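Local atomic coordinates of CT253 (PDB entry 6UXC), a protein that is of unknown function but is probably a membrane-attached lipoprotein of Chlamydia trachomatis. Residues K159-S163 with T164-L168; E176-A179 with R180-Y184. All blocks are in the same frame, centred on the assembly; numbering follows the deposited sequence.

Interaction 1 (K159-S163 with T164-L168); sequences KNFDS and TPMGL
Phe-161 has CG trans to its own N (chi1 177°), which carries the ring over the first turn of the helix that begins after Thr-164. Thr-164 turns OG1 between its own N and carbonyl carbon (chi1 67°), where it can reach both Phe-161 O and the first turn of the helix. Thr-164 OG1 donates to Phe-161 O at 2.7 Å, in the carbonyl plane and on a lone pair. The same Thr-164 OG1 accepts from Gly-167 N at 3.1 Å, the N-cap bond of helix 165-184. Thr-164 N also donates to Phe-161 O, at 2.9 Å, but from well above the carbonyl plane. Phe-161 O is therefore gripped twice by one residue, and this closes the 3-10 turn 161-163 onto the cap. Gly-167 CA lies over one face of the Phe-161 ring, 3.8 Å from its centroid, a CH-pi contact. It also makes a CA-H...O contact with Phe-161 O. Met-166 SD lies at the edge of the Phe-161 ring, 4.1 Å from Phe-161 CZ, a Met-aromatic contact. A water donates to both Asp-162 OD1 and Gly-167 O and links the loop to the helix. Trp-39 meets the Phe-161 ring edge-to-face. Tyr-151 OH bonds Met-166 N, while Pro-165 and Met-166 rest on Ile-114 of strand 113-124. Pro-165 and Leu-168 touch Gln-142 of strand 131-143, so the helix start lies against the sheet.

Interaction 2 (E176-A179 with R180-Y184); sequences EIVA and RVEGY
Arg-180 lies alongside Glu-176, one helical turn earlier, with both side chains pointing the same way. Its CG packs on Glu-176 O, and Arg-180 NH1 lies 3.1 Å from Glu-176 OE1, an i to i+4 salt bridge. The guanidinium and carboxylate planes stand 88° apart, so the two groups do not pair flat with two parallel bonds. Glu-176 CG is trans to its own N (chi1 -174°) and the chain runs on extended, which carries the carboxylate toward the next turn. Val-178 and Glu-182 cross at a slant, with Val-178 CG1 4.1 Å from Glu-182 CD. Glu-182 OE2 bonds OG of Ser-56, a residue of the sodium site, so Glu-182 may act in the second shell of the ion, its side chain about 7 Å away. Ile-177 CG2 and Val-181 CG2 are 4.5 Å apart, and both residues pack on Val-120 of strand 113-124. Four backbone bonds run between the segments, including Glu-182 N to Val-178 O at 2.9 Å. The Arg-180 guanidinium serves Glu-176 and, through NE, Glu-136 of strand 131-143; its charge probably favours the ionised form of both carboxylates and links helix to sheet.

Both interactions are local and use helix 165-184, the first at its start and the second over its last turns, with centres about 22 Å apart. Each is partly buried. In interaction 1 the buried part is the aromatic ring and the capped first turn, with Asp-162 exposed. In interaction 2 the buried part is aliphatic, set between strand 113-124 and helix 41-55, and the charged pair lies on a more open flank. Their polar chemistry differs accordingly. Residues 159-168 use a neutral hydroxyl to join a loop to a helix start. Residues 176-184 add a salt bridge to regular helical bonds.

Interaction 1 (K159-S163 with T164-L168)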
# COMPACT_ATOMS: atom_id res chain seq x y z
N LYS A 159 -18.78 6.36 -9.09
CA LYS A 159 -18.27 6.46 -10.45
C LYS A 159 -17.17 7.52 -10.55
O LYS A 159 -16.11 7.28 -11.14
CB LYS A 159 -19.41 6.80 -11.41
N ASN A 160 -17.40 8.68 -9.96
CA ASN A 160 -16.61 9.87 -10.25
C ASN A 160 -15.52 10.13 -9.22
O ASN A 160 -14.93 11.21 -9.24
CB ASN A 160 -17.52 11.09 -10.35
CG ASN A 160 -18.61 10.90 -11.37
OD1 ASN A 160 -19.80 10.97 -11.05
ND2 ASN A 160 -18.21 10.64 -12.61
N PHE A 161 -15.25 9.18 -8.33
CA PHE A 161 -14.19 9.42 -7.34
C PHE A 161 -12.88 9.73 -8.04
O PHE A 161 -12.11 10.59 -7.59
CB PHE A 161 -14.03 8.20 -6.42
CG PHE A 161 -12.92 8.35 -5.43
CD1 PHE A 161 -12.95 9.38 -4.50
CD2 PHE A 161 -11.86 7.45 -5.40
CE1 PHE A 161 -11.95 9.54 -3.57
CE2 PHE A 161 -10.85 7.61 -4.46
CZ PHE A 161 -10.89 8.64 -3.54
N ASP A 162 -12.59 9.03 -9.13
CA ASP A 162 -11.30 9.20 -9.79
C ASP A 162 -11.17 10.58 -10.43
O ASP A 162 -10.07 10.93 -10.88
CB ASP A 162 -11.12 8.07 -10.82
CG ASP A 162 -11.00 6.68 -10.17
OD1 ASP A 162 -10.88 6.57 -8.92
OD2 ASP A 162 -11.01 5.67 -10.92
N SER A 163 -12.24 11.39 -10.46
CA SER A 163 -12.21 12.76 -10.94
C SER A 163 -12.13 13.79 -9.81
O SER A 163 -12.01 14.99 -10.09
CB SER A 163 -13.46 13.05 -11.78
OG SER A 163 -13.58 12.12 -12.86
N THR A 164 -12.19 13.37 -8.55
CA THR A 164 -12.03 14.29 -7.45
C THR A 164 -10.56 14.50 -7.16
O THR A 164 -9.72 13.71 -7.59
CB THR A 164 -12.70 13.75 -6.19
OG1 THR A 164 -12.00 12.57 -5.77
CG2 THR A 164 -14.17 13.44 -6.47
N PRO A 165 -10.21 15.55 -6.42
CA PRO A 165 -8.79 15.78 -6.15
C PRO A 165 -8.17 14.62 -5.39
O PRO A 165 -7.05 14.19 -5.70
CB PRO A 165 -8.81 17.09 -5.34
CG PRO A 165 -9.98 17.83 -5.91
CD PRO A 165 -11.02 16.74 -6.06
N MET A 166 -8.89 14.08 -4.42
CA MET A 166 -8.33 12.97 -3.67
C MET A 166 -8.16 11.75 -4.57
O MET A 166 -7.18 11.02 -4.45
CB MET A 166 -9.22 12.61 -2.49
CG MET A 166 -8.59 11.55 -1.59
SD MET A 166 -9.68 10.91 -0.34
CE MET A 166 -10.26 12.39 0.48
N GLY A 167 -9.15 11.48 -5.43
CA GLY A 167 -9.11 10.27 -6.25
C GLY A 167 -8.02 10.33 -7.30
O GLY A 167 -7.35 9.33 -7.57
N LEU A 168 -7.83 11.50 -7.90
CA LEU A 168 -6.73 11.70 -8.84
C LEU A 168 -5.40 11.45 -8.15
O LEU A 168 -4.52 10.77 -8.69
CB LEU A 168 -6.80 13.13 -9.38
CG LEU A 168 -7.96 13.44 -10.32
CD1 LEU A 168 -8.19 14.95 -10.51
CD2 LEU A 168 -7.69 12.80 -11.67
O HOH W 1 -8.39 6.74 -7.28

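Interaction 2 (E176-A179 with R180-Y184)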
# COMPACT_ATOMS: atom_id res chain seq x y z
N GLU A 176 2.27 4.40 -8.71
CA GLU A 176 3.70 4.48 -8.40
C GLU A 176 4.11 3.40 -7.42
O GLU A 176 5.20 2.82 -7.54
CB GLU A 176 4.08 5.85 -7.84
CG GLU A 176 5.62 5.98 -7.66
CD GLU A 176 6.11 7.38 -7.27
OE1 GLU A 176 7.14 7.82 -7.82
OE2 GLU A 176 5.51 8.03 -6.40
N ILE A 177 3.26 3.12 -6.43
CA ILE A 177 3.59 2.10 -5.44
C ILE A 177 3.82 0.77 -6.14
O ILE A 177 4.82 0.08 -5.91
CB ILE A 177 2.48 2.00 -4.39
CG1 ILE A 177 2.50 3.22 -3.45
CG2 ILE A 177 2.63 0.72 -3.62
CD1 ILE A 177 1.22 3.34 -2.62
N VAL A 178 2.89 0.39 -7.02
CA VAL A 178 3.01 -0.92 -7.64
C VAL A 178 4.15 -0.95 -8.64
O VAL A 178 4.84 -1.97 -8.75
CB VAL A 178 1.67 -1.33 -8.27
CG1 VAL A 178 1.84 -2.58 -9.10
CG2 VAL A 178 0.64 -1.59 -7.18
N ALA A 179 4.42 0.16 -9.34
CA ALA A 179 5.54 0.17 -10.27
C ALA A 179 6.86 -0.05 -9.54
O ALA A 179 7.74 -0.78 -10.04
CB ALA A 179 5.59 1.50 -11.04
N ARG A 180 7.01 0.57 -8.36
CA ARG A 180 8.22 0.39 -7.56
C ARG A 180 8.33 -1.03 -7.03
O ARG A 180 9.42 -1.63 -7.06
CB ARG A 180 8.23 1.38 -6.40
CG ARG A 180 8.37 2.82 -6.86
CD ARG A 180 9.74 3.07 -7.49
NE ARG A 180 10.24 4.36 -7.05
CZ ARG A 180 9.92 5.53 -7.61
NH1 ARG A 180 9.09 5.56 -8.65
NH2 ARG A 180 10.42 6.65 -7.12
N VAL A 181 7.23 -1.59 -6.52
CA VAL A 181 7.26 -2.96 -6.03
C VAL A 181 7.67 -3.90 -7.16
O VAL A 181 8.51 -4.79 -6.98
CB VAL A 181 5.91 -3.35 -5.44
CG1 VAL A 181 5.89 -4.86 -5.10
CG2 VAL A 181 5.65 -2.52 -4.17
N GLU A 182 7.07 -3.72 -8.34
CA GLU A 182 7.42 -4.55 -9.49
C GLU A 182 8.89 -4.45 -9.81
O GLU A 182 9.56 -5.47 -10.10
CB GLU A 182 6.61 -4.13 -10.71
CG GLU A 182 5.17 -4.48 -10.64
CD GLU A 182 4.43 -4.05 -11.88
OE1 GLU A 182 4.84 -3.05 -12.51
OE2 GLU A 182 3.43 -4.70 -12.23
N GLY A 183 9.41 -3.23 -9.81
CA GLY A 183 10.81 -3.03 -10.14
C GLY A 183 11.76 -3.71 -9.17
O GLY A 183 12.71 -4.37 -9.57
N TYR A 184 11.51 -3.54 -7.86
CA TYR A 184 12.44 -4.08 -6.89
C TYR A 184 12.29 -5.59 -6.73
O TYR A 184 13.27 -6.28 -6.47
CB TYR A 184 12.31 -3.37 -5.55
CG TYR A 184 13.05 -2.06 -5.56
CD1 TYR A 184 12.45 -0.90 -6.03
CD2 TYR A 184 14.38 -1.99 -5.14
CE1 TYR A 184 13.14 0.29 -6.07
CE2 TYR A 184 15.08 -0.80 -5.18
CZ TYR A 184 14.45 0.33 -5.64
OH TYR A 184 15.13 1.52 -5.69